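PDB 1P51: DNA-binding protein HU from Anabaena sp., which binds and wraps DNA as a histone-like homodimer, stabilising it against denaturation under extreme conditions, and is essential for heterocyst differentiation. Local coordinates for residues E[53-58]-E[72-77]. Residues are numbered along the deposited sequence; the frame is centred on the assembly and turned at random.
Sequences RERKAR and PATRVP. With nucleotides of chain A; nucleotides of chain B.
With CG set anti to its carbonyl carbon (chi1 -50°) and the chain bent at chi2 (-133°), Arg55 lies across Val76 at about a right angle, its NE 3.5 Å from Val76 CG2. This is the DNA-binding beta-ribbon arm of the HU fold, where strands 48-61 and 68-81 pair as an antiparallel hairpin. Past the valine, the guanidinium turns an edge to the DNA backbone: NH1 of Arg55 donates to OP1 of DT11 of chain A at 2.9 Å, and NH2 reaches the same oxygen, so two N-H groups grip one phosphate oxygen; a weak bond also runs from NH1 to O3' of DT10 of chain A. A leucine here has no N-H to offer, and OP1 of DT11 of chain A would probably lose both its grips and the phosphate the charge that faces it. On that same face Arg53, extended from CG to NE, brings CD to 3.2 Å from OP1 of DT11 of chain A, while its NE is salt-bridged to Glu51. The backbone ladder is regular, Arg53 and Val76 exchanging two bonds and Arg55 and Thr74 two more. Glu54 and Arg75 share the other face with their charged ends apart, OE2 of Glu54 meeting CD of Arg75 at 3.9 Å; Arg75 NH2 bonds instead to Ser37 O. Where regular pairing stops, Ala73 packs its CB 3.2 Å from Arg55 O.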
loop_
_atom_site.group_PDB
_atom_site.type_symbol
_atom_site.label_atom_id
_atom_site.label_comp_id
_atom_site.label_asym_id
_atom_site.label_seq_id
_atom_site.Cartn_x
_atom_site.Cartn_y
_atom_site.Cartn_z
ATOM N N ARG E 53 4.334 0.940 -12.188
ATOM C CA ARG E 53 4.773 -0.145 -13.056
ATOM C C ARG E 53 4.062 -0.040 -14.398
ATOM O O ARG E 53 2.843 0.162 -14.452
ATOM C CB ARG E 53 4.506 -1.506 -12.408
ATOM C CG ARG E 53 5.621 -1.975 -11.480
ATOM C CD ARG E 53 5.254 -3.172 -10.614
ATOM N NE ARG E 53 5.981 -3.178 -9.343
ATOM C CZ ARG E 53 5.694 -3.966 -8.308
ATOM N NH1 ARG E 53 4.682 -4.825 -8.370
ATOM N NH2 ARG E 53 6.420 -3.889 -7.201
ATOM N N GLU E 54 4.833 -0.163 -15.475
ATOM C CA GLU E 54 4.286 -0.077 -16.826
ATOM C C GLU E 54 3.850 -1.456 -17.308
ATOM O O GLU E 54 4.604 -2.425 -17.202
ATOM C CB GLU E 54 5.306 0.540 -17.791
ATOM C CG GLU E 54 5.553 2.032 -17.581
ATOM C CD GLU E 54 5.251 2.866 -18.816
ATOM O OE1 GLU E 54 5.909 2.654 -19.861
ATOM O OE2 GLU E 54 4.357 3.740 -18.744
ATOM N N ARG E 55 2.621 -1.536 -17.812
ATOM C CA ARG E 55 2.096 -2.766 -18.402
ATOM C C ARG E 55 2.045 -2.612 -19.912
ATOM O O ARG E 55 1.558 -1.605 -20.414
ATOM C CB ARG E 55 0.694 -3.081 -17.873
ATOM C CG ARG E 55 0.553 -3.037 -16.363
ATOM C CD ARG E 55 -0.187 -4.229 -15.774
ATOM N NE ARG E 55 -0.006 -4.321 -14.325
ATOM C CZ ARG E 55 1.069 -4.825 -13.729
ATOM N NH1 ARG E 55 2.082 -5.294 -14.449
ATOM N NH2 ARG E 55 1.136 -4.863 -12.405
ATOM N N LYS E 56 2.557 -3.606 -20.634
ATOM C CA LYS E 56 2.515 -3.585 -22.096
ATOM C C LYS E 56 1.125 -3.978 -22.597
ATOM O O LYS E 56 0.337 -4.580 -21.863
ATOM C CB LYS E 56 3.589 -4.501 -22.708
ATOM C CG LYS E 56 4.879 -4.634 -21.895
ATOM C CD LYS E 56 5.857 -3.497 -22.170
ATOM C CE LYS E 56 6.027 -2.604 -20.944
ATOM N NZ LYS E 56 5.629 -1.186 -21.222
ATOM N N ALA E 57 0.833 -3.621 -23.844
ATOM C CA ALA E 57 -0.429 -3.978 -24.486
ATOM C C ALA E 57 -0.624 -5.492 -24.520
ATOM O O ALA E 57 0.334 -6.250 -24.705
ATOM C CB ALA E 57 -0.487 -3.405 -25.895
ATOM N N ARG E 58 -1.870 -5.919 -24.329
ATOM C CA ARG E 58 -2.213 -7.338 -24.356
ATOM C C ARG E 58 -3.523 -7.597 -25.078
ATOM O O ARG E 58 -4.355 -6.697 -25.218
ATOM C CB ARG E 58 -2.271 -7.918 -22.941
ATOM C CG ARG E 58 -3.112 -7.140 -21.944
ATOM C CD ARG E 58 -2.795 -7.491 -20.509
ATOM N NE ARG E 58 -3.790 -6.974 -19.574
ATOM C CZ ARG E 58 -3.725 -7.126 -18.256
ATOM N NH1 ARG E 58 -2.713 -7.781 -17.697
ATOM N NH2 ARG E 58 -4.676 -6.617 -17.490
ATOM N N PRO E 72 -4.834 -1.577 -24.309
ATOM C CA PRO E 72 -3.673 -0.696 -24.486
ATOM C C PRO E 72 -2.728 -0.692 -23.287
ATOM O O PRO E 72 -3.149 -0.975 -22.158
ATOM C CB PRO E 72 -4.305 0.686 -24.679
ATOM C CG PRO E 72 -5.624 0.599 -24.010
ATOM C CD PRO E 72 -6.089 -0.815 -24.166
ATOM N N ALA E 73 -1.460 -0.378 -23.547
ATOM C CA ALA E 73 -0.448 -0.258 -22.501
ATOM C C ALA E 73 -0.859 0.801 -21.485
ATOM O O ALA E 73 -1.548 1.769 -21.830
ATOM C CB ALA E 73 0.901 0.081 -23.104
ATOM N N THR E 74 -0.444 0.608 -20.235
ATOM C CA THR E 74 -0.803 1.525 -19.157
ATOM C C THR E 74 0.238 1.544 -18.037
ATOM O O THR E 74 1.195 0.769 -18.057
ATOM C CB THR E 74 -2.221 1.187 -18.608
ATOM O OG1 THR E 74 -2.621 2.175 -17.649
ATOM C CG2 THR E 74 -2.212 -0.129 -17.815
ATOM N N ARG E 75 0.045 2.451 -17.079
ATOM C CA ARG E 75 0.845 2.504 -15.861
ATOM C C ARG E 75 -0.070 2.356 -14.646
ATOM O O ARG E 75 -1.143 2.957 -14.598
ATOM C CB ARG E 75 1.622 3.820 -15.790
ATOM C CG ARG E 75 2.790 3.808 -14.811
ATOM C CD ARG E 75 3.811 4.908 -15.044
ATOM N NE ARG E 75 3.276 6.218 -14.682
ATOM C CZ ARG E 75 3.889 7.100 -13.900
ATOM N NH1 ARG E 75 5.083 6.836 -13.377
ATOM N NH2 ARG E 75 3.300 8.258 -13.642
ATOM N N VAL E 76 0.353 1.554 -13.672
ATOM C CA VAL E 76 -0.473 1.259 -12.496
ATOM C C VAL E 76 0.292 1.427 -11.171
ATOM O O VAL E 76 1.512 1.227 -11.127
ATOM C CB VAL E 76 -1.095 -0.174 -12.564
ATOM C CG1 VAL E 76 -2.050 -0.306 -13.746
ATOM C CG2 VAL E 76 -0.012 -1.264 -12.601
ATOM N N PRO E 77 -0.415 1.805 -10.103
ATOM C CA PRO E 77 0.172 1.829 -8.757
ATOM C C PRO E 77 0.445 0.414 -8.247
ATOM O O PRO E 77 -0.394 -0.477 -8.393
ATOM C CB PRO E 77 -0.919 2.497 -7.908
ATOM C CG PRO E 77 -1.818 3.152 -8.888
ATOM C CD PRO E 77 -1.815 2.261 -10.086
ATOM P P DT A 10 2.908 -7.857 -18.678
ATOM O OP1 DT A 10 2.411 -6.540 -18.217
ATOM O OP2 DT A 10 3.866 -7.907 -19.809
ATOM O "O5'" DT A 10 3.574 -8.585 -17.413
ATOM C "C5'" DT A 10 2.854 -9.535 -16.633
ATOM C "C4'" DT A 10 2.362 -8.938 -15.329
ATOM O "O4'" DT A 10 1.305 -9.768 -14.779
ATOM C "C3'" DT A 10 3.428 -8.850 -14.250
ATOM O "O3'" DT A 10 3.236 -7.676 -13.472
ATOM C "C2'" DT A 10 3.221 -10.120 -13.427
ATOM C "C1'" DT A 10 1.734 -10.413 -13.594
ATOM N N1 DT A 10 1.400 -11.875 -13.687
ATOM C C2 DT A 10 0.618 -12.458 -12.704
ATOM O O2 DT A 10 0.173 -11.857 -11.741
ATOM N N3 DT A 10 0.370 -13.796 -12.892
ATOM C C4 DT A 10 0.809 -14.597 -13.932
ATOM O O4 DT A 10 0.522 -15.787 -13.997
ATOM C C5 DT A 10 1.620 -13.929 -14.927
ATOM C C7 DT A 10 2.161 -14.680 -16.110
ATOM C C6 DT A 10 1.870 -12.620 -14.758
ATOM P P DT A 11 4.467 -7.031 -12.680
ATOM O OP1 DT A 11 4.091 -5.644 -12.333
ATOM O OP2 DT A 11 5.705 -7.286 -13.453
ATOM O "O5'" DT A 11 4.533 -7.890 -11.334
ATOM C "C5'" DT A 11 3.476 -7.871 -10.378
ATOM C "C4'" DT A 11 3.650 -9.002 -9.381
ATOM O "O4'" DT A 11 3.237 -10.242 -10.007
ATOM C "C3'" DT A 11 5.089 -9.235 -8.921
ATOM O "O3'" DT A 11 5.312 -8.679 -7.620
ATOM C "C2'" DT A 11 5.261 -10.755 -8.940
ATOM C "C1'" DT A 11 3.897 -11.303 -9.353
ATOM N N1 DT A 11 3.961 -12.508 -10.255
ATOM C C2 DT A 11 3.384 -13.705 -9.856
ATOM O O2 DT A 11 2.803 -13.867 -8.796
ATOM N N3 DT A 11 3.510 -14.732 -10.763
ATOM C C4 DT A 11 4.138 -14.693 -11.998
ATOM O O4 DT A 11 4.191 -15.677 -12.729
ATOM C C5 DT A 11 4.722 -13.418 -12.354
ATOM C C7 DT A 11 5.437 -13.234 -13.662
ATOM C C6 DT A 11 4.608 -12.409 -11.476
ATOM P P DG B 13 -6.290 -4.221 -12.764
ATOM O OP1 DG B 13 -5.186 -3.247 -12.599
ATOM O OP2 DG B 13 -7.322 -4.342 -11.710
ATOM O "O5'" DG B 13 -7.029 -3.945 -14.156
ATOM C "C5'" DG B 13 -6.276 -3.876 -15.363
ATOM C "C4'" DG B 13 -6.934 -4.650 -16.489
ATOM O "O4'" DG B 13 -7.005 -6.063 -16.173
ATOM C "C3'" DG B 13 -8.358 -4.243 -16.843
ATOM O "O3'" DG B 13 -8.315 -3.556 -18.090
ATOM C "C2'" DG B 13 -9.130 -5.564 -16.936
ATOM C "C1'" DG B 13 -8.015 -6.605 -16.997
ATOM N N9 DG B 13 -8.355 -7.949 -16.518
ATOM C C8 DG B 13 -8.906 -8.286 -15.304
ATOM N N7 DG B 13 -9.093 -9.567 -15.147
ATOM C C5 DG B 13 -8.632 -10.126 -16.331
ATOM C C6 DG B 13 -8.579 -11.484 -16.748
ATOM O O6 DG B 13 -8.944 -12.494 -16.130
ATOM N N1 DG B 13 -8.044 -11.624 -18.027
ATOM C C2 DG B 13 -7.612 -10.578 -18.809
ATOM N N2 DG B 13 -7.124 -10.905 -20.012
ATOM N N3 DG B 13 -7.652 -9.301 -18.434
ATOM C C4 DG B 13 -8.175 -9.144 -17.187
#